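Local coordinates for peptidase C51 domain-containing protein (Streptococcus mutans, PDB 3L9A) that is of uncharacterised function, though its full-length, phage-associated form carries a CHAP domain and so probably cleaves peptidoglycan, this chain being the C-terminal domain, at residues K39-V44 against Y78-E83. Sequence-based numbering, arbitrary orientation. Where two conformers were deposited one is given.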
ATOM      1  N   LYS A  39       9.044  -1.690  -2.879  1.00  6.09           N
ATOM      2  CA  LYS A  39      10.234  -1.244  -3.628  1.00  5.90           C
ATOM      3  C   LYS A  39      11.085  -2.429  -4.113  1.00  5.99           C
ATOM      4  O   LYS A  39      12.313  -2.420  -4.015  1.00  6.37           O
ATOM      5  CB  LYS A  39      11.059  -0.246  -2.800  1.00  6.55           C
ATOM      6  CG  LYS A  39      10.325   1.069  -2.576  1.00  6.96           C
ATOM      7  CD  LYS A  39      11.151   2.041  -1.735  1.00  9.64           C
ATOM      8  CE  LYS A  39      10.433   3.375  -1.563  1.00 10.21           C
ATOM      9  NZ  LYS A  39      11.142   4.241  -0.570  1.00 12.88           N
ATOM     10  N   ARG A  40      10.415  -3.443  -4.655  1.00  5.85           N
ATOM     11  CA  ARG A  40      11.096  -4.670  -5.066  1.00  6.10           C
ATOM     12  C   ARG A  40      10.495  -5.227  -6.346  1.00  5.69           C
ATOM     13  O   ARG A  40       9.266  -5.338  -6.461  1.00  6.13           O
ATOM     14  CB  ARG A  40      11.000  -5.738  -3.963  1.00  7.04           C
ATOM     15  CG  ARG A  40      11.632  -7.092  -4.348  1.00  9.29           C
ATOM     16  CD  ARG A  40      11.530  -8.113  -3.227  1.00 11.76           C
ATOM     17  NE  ARG A  40      12.023  -9.438  -3.620  1.00 12.24           N
ATOM     18  CZ  ARG A  40      11.332 -10.574  -3.530  1.00 12.49           C
ATOM     19  NH1 ARG A  40      10.084 -10.588  -3.081  1.00 13.12           N
ATOM     20  NH2 ARG A  40      11.898 -11.716  -3.914  1.00 14.91           N
ATOM     21  N   ALA A  41      11.360  -5.579  -7.300  1.00  5.57           N
ATOM     22  CA  ALA A  41      10.946  -6.342  -8.480  1.00  5.73           C
ATOM     23  C   ALA A  41      11.850  -7.552  -8.587  1.00  5.84           C
ATOM     24  O   ALA A  41      13.042  -7.466  -8.302  1.00  6.48           O
ATOM     25  CB  ALA A  41      11.051  -5.506  -9.746  1.00  6.28           C
ATOM     26  N   PHE A  42      11.301  -8.682  -9.009  1.00  5.60           N
ATOM     27  CA  PHE A  42      12.138  -9.862  -9.183  1.00  5.33           C
ATOM     28  C   PHE A  42      11.606 -10.763 -10.281  1.00  5.33           C
ATOM     29  O   PHE A  42      10.444 -10.680 -10.668  1.00  5.46           O
ATOM     30  CB  PHE A  42      12.369 -10.614  -7.851  1.00  6.08           C
ATOM     31  CG  PHE A  42      11.223 -11.476  -7.389  1.00  5.77           C
ATOM     32  CD1 PHE A  42      11.339 -12.862  -7.419  1.00  7.23           C
ATOM     33  CD2 PHE A  42      10.073 -10.910  -6.840  1.00  6.84           C
ATOM     34  CE1 PHE A  42      10.310 -13.674  -6.953  1.00  8.18           C
ATOM     35  CE2 PHE A  42       9.029 -11.720  -6.380  1.00  7.23           C
ATOM     36  CZ  PHE A  42       9.150 -13.103  -6.428  1.00  8.26           C
ATOM     37  N   TRP A  43      12.495 -11.607 -10.796  1.00  5.21           N
ATOM     38  CA  TRP A  43      12.189 -12.544 -11.857  1.00  5.30           C
ATOM     39  C   TRP A  43      11.514 -13.771 -11.256  1.00  5.20           C
ATOM     40  O   TRP A  43      12.124 -14.519 -10.499  1.00  5.87           O
ATOM     41  CB  TRP A  43      13.496 -12.898 -12.553  1.00  5.75           C
ATOM     42  CG  TRP A  43      13.409 -13.806 -13.745  1.00  5.77           C
ATOM     43  CD1 TRP A  43      12.277 -14.302 -14.353  1.00  6.09           C
ATOM     44  CD2 TRP A  43      14.521 -14.301 -14.498  1.00  5.88           C
ATOM     45  NE1 TRP A  43      12.633 -15.090 -15.433  1.00  6.13           N
ATOM     46  CE2 TRP A  43      14.003 -15.104 -15.539  1.00  6.22           C
ATOM     47  CE3 TRP A  43      15.912 -14.147 -14.382  1.00  6.14           C
ATOM     48  CZ2 TRP A  43      14.834 -15.756 -16.458  1.00  6.34           C
ATOM     49  CZ3 TRP A  43      16.731 -14.797 -15.286  1.00  6.64           C
ATOM     50  CH2 TRP A  43      16.191 -15.590 -16.310  1.00  7.13           C
ATOM     51  N   VAL A  44      10.239 -13.959 -11.589  1.00  5.30           N
ATOM     52  CA  VAL A  44       9.473 -15.085 -11.065  1.00  6.11           C
ATOM     53  C   VAL A  44       9.585 -16.298 -11.970  1.00  6.50           C
ATOM     54  O   VAL A  44       9.634 -16.165 -13.185  1.00  7.63           O
ATOM     55  CB  VAL A  44       7.964 -14.733 -10.847  1.00  6.22           C
ATOM     56  CG1 VAL A  44       7.814 -13.720  -9.725  1.00  8.12           C
ATOM     57  CG2 VAL A  44       7.273 -14.261 -12.137  1.00  7.64           C
ATOM     58  N   TYR A  78       9.190   4.661  -9.024  1.00  6.50           N
ATOM     59  CA  TYR A  78       8.821   3.814  -7.895  1.00  6.89           C
ATOM     60  C   TYR A  78       9.972   3.407  -6.989  1.00  6.85           C
ATOM     61  O   TYR A  78       9.737   2.720  -5.997  1.00  7.27           O
ATOM     62  CB  TYR A  78       8.002   2.590  -8.366  1.00  7.46           C
ATOM     63  CG  TYR A  78       6.747   2.988  -9.113  1.00  7.27           C
ATOM     64  CD1 TYR A  78       5.695   3.628  -8.445  1.00  7.82           C
ATOM     65  CD2 TYR A  78       6.604   2.740 -10.476  1.00  9.26           C
ATOM     66  CE1 TYR A  78       4.542   4.022  -9.117  1.00  8.46           C
ATOM     67  CE2 TYR A  78       5.449   3.125 -11.158  1.00 10.28           C
ATOM     68  CZ  TYR A  78       4.426   3.768 -10.468  1.00  9.10           C
ATOM     69  OH  TYR A  78       3.298   4.147 -11.155  1.00  9.79           O
ATOM     70  N   GLN A  79      11.201   3.768  -7.348  0.60  6.41           N
ATOM     71  CA  GLN A  79      12.341   3.554  -6.450  0.60  6.66           C
ATOM     72  C   GLN A  79      12.565   2.058  -6.183  0.60  6.57           C
ATOM     73  O   GLN A  79      13.053   1.664  -5.129  0.60  6.50           O
ATOM     74  CB  GLN A  79      12.124   4.333  -5.142  0.60  7.05           C
ATOM     75  CG  GLN A  79      11.756   5.802  -5.384  0.60  7.26           C
ATOM     76  CD  GLN A  79      11.696   6.594  -4.105  0.60  8.25           C
ATOM     77  OE1 GLN A  79      12.655   7.273  -3.753  0.60  9.65           O
ATOM     78  NE2 GLN A  79      10.573   6.499  -3.391  0.60  9.00           N
ATOM     79  N   VAL A  80      12.227   1.237  -7.174  1.00  6.10           N
ATOM     80  CA  VAL A  80      12.254  -0.215  -7.037  1.00  6.28           C
ATOM     81  C   VAL A  80      13.676  -0.755  -7.153  1.00  6.10           C
ATOM     82  O   VAL A  80      14.421  -0.348  -8.052  1.00  6.88           O
ATOM     83  CB  VAL A  80      11.323  -0.845  -8.097  1.00  6.59           C
ATOM     84  CG1 VAL A  80      11.579  -2.323  -8.264  1.00  7.18           C
ATOM     85  CG2 VAL A  80       9.877  -0.595  -7.729  1.00  7.05           C
ATOM     86  N   LYS A  81      14.021  -1.680  -6.255  1.00  5.84           N
ATOM     87  CA  LYS A  81      15.244  -2.464  -6.357  1.00  6.89           C
ATOM     88  C   LYS A  81      14.947  -3.751  -7.124  1.00  6.34           C
ATOM     89  O   LYS A  81      14.128  -4.564  -6.701  1.00  6.88           O
ATOM     90  CB  LYS A  81      15.770  -2.806  -4.958  1.00  8.36           C
ATOM     91  CG  LYS A  81      17.045  -3.656  -5.003  1.00 13.37           C
ATOM     92  CD  LYS A  81      17.314  -4.357  -3.678  1.00 19.14           C
ATOM     93  CE  LYS A  81      18.264  -5.538  -3.853  1.00 20.97           C
ATOM     94  NZ  LYS A  81      17.948  -6.649  -2.905  1.00 22.66           N
ATOM     95  N   PHE A  82      15.624  -3.922  -8.252  1.00  6.07           N
ATOM     96  CA  PHE A  82      15.469  -5.107  -9.098  1.00  6.08           C
ATOM     97  C   PHE A  82      16.349  -6.259  -8.628  1.00  5.85           C
ATOM     98  O   PHE A  82      17.504  -6.055  -8.223  1.00  6.70           O
ATOM     99  CB  PHE A  82      15.770  -4.749 -10.558  1.00  6.34           C
ATOM    100  CG  PHE A  82      14.616  -4.083 -11.253  1.00  5.85           C
ATOM    101  CD1 PHE A  82      13.786  -4.819 -12.092  1.00  6.25           C
ATOM    102  CD2 PHE A  82      14.328  -2.740 -11.041  1.00  7.05           C
ATOM    103  CE1 PHE A  82      12.699  -4.219 -12.717  1.00  6.52           C
ATOM    104  CE2 PHE A  82      13.234  -2.141 -11.662  1.00  7.91           C
ATOM    105  CZ  PHE A  82      12.420  -2.885 -12.499  1.00  7.31           C
ATOM    106  N   GLU A  83      15.783  -7.464  -8.684  1.00  5.90           N
ATOM    107  CA  GLU A  83      16.451  -8.684  -8.266  1.00  6.18           C
ATOM    108  C   GLU A  83      16.246  -9.783  -9.304  1.00  5.95           C
ATOM    109  O   GLU A  83      15.358  -9.700 -10.160  1.00  5.89           O
ATOM    110  CB  GLU A  83      15.882  -9.190  -6.937  1.00  6.74           C
ATOM    111  CG  GLU A  83      15.954  -8.194  -5.801  1.00  8.48           C
ATOM    112  CD  GLU A  83      15.258  -8.683  -4.543  1.00 10.06           C
ATOM    113  OE1 GLU A  83      14.615  -9.747  -4.573  1.00 10.96           O
ATOM    114  OE2 GLU A  83      15.373  -7.989  -3.517  1.00 13.19           O
TER
HETATM  115  O   HOH W   1      10.117   6.949  -0.681  1.00 13.57           O
HETATM  116  O   HOH W   2      14.730 -12.222  -5.713  1.00 11.99           O
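A parallel strand pair at one edge of the mixed five-stranded sheet within this chain is formed by Arg40, Ala41 and their neighbours lying beside Lys81 to Glu83, the last strand, which follows helix 68-78 after Gln79 and Val80. Backbone bonds alternate across the seam: Lys81 N gives to Lys39 O, Ala41 N to Lys81 O at 3.0 Å, and Glu83 N to Ala41 O at 2.8 Å.

On the sheet face toward helix 68-78, the methyl of Ala41 sits over one face of the Phe82 ring, offset toward the rim, in a CH-pi contact with CB 3.8 Å from the ring centroid. Val80 CG1, anti to its backbone N (chi1 165°), reaches the same CB at 3.6 Å. Ile74 of the helix packs against both Val80 and Phe82.

The opposite face carries the salt-bridge network of Arg40, Lys81 and Glu83, with Phe42 among them. Arg40 runs extended to NE, crossing Glu83 at about a right angle, and NE gives a nearly straight 2.8 Å salt-bridge bond to Glu83 OE1. That oxygen lies in the guanidinium plane but is met from above its own carboxylate plane; a water donates to it as well. Phe42 CD2 lies over the guanidinium centre, while Arg40 NH1 hydrogen-bonds to Glu76 O of a neighbouring subunit. The second carboxylate oxygen, Glu83 OE2, receives a salt-bridge bond from Lys81 NZ at 3.0 Å, on the anti side but 33° out of the carboxylate plane.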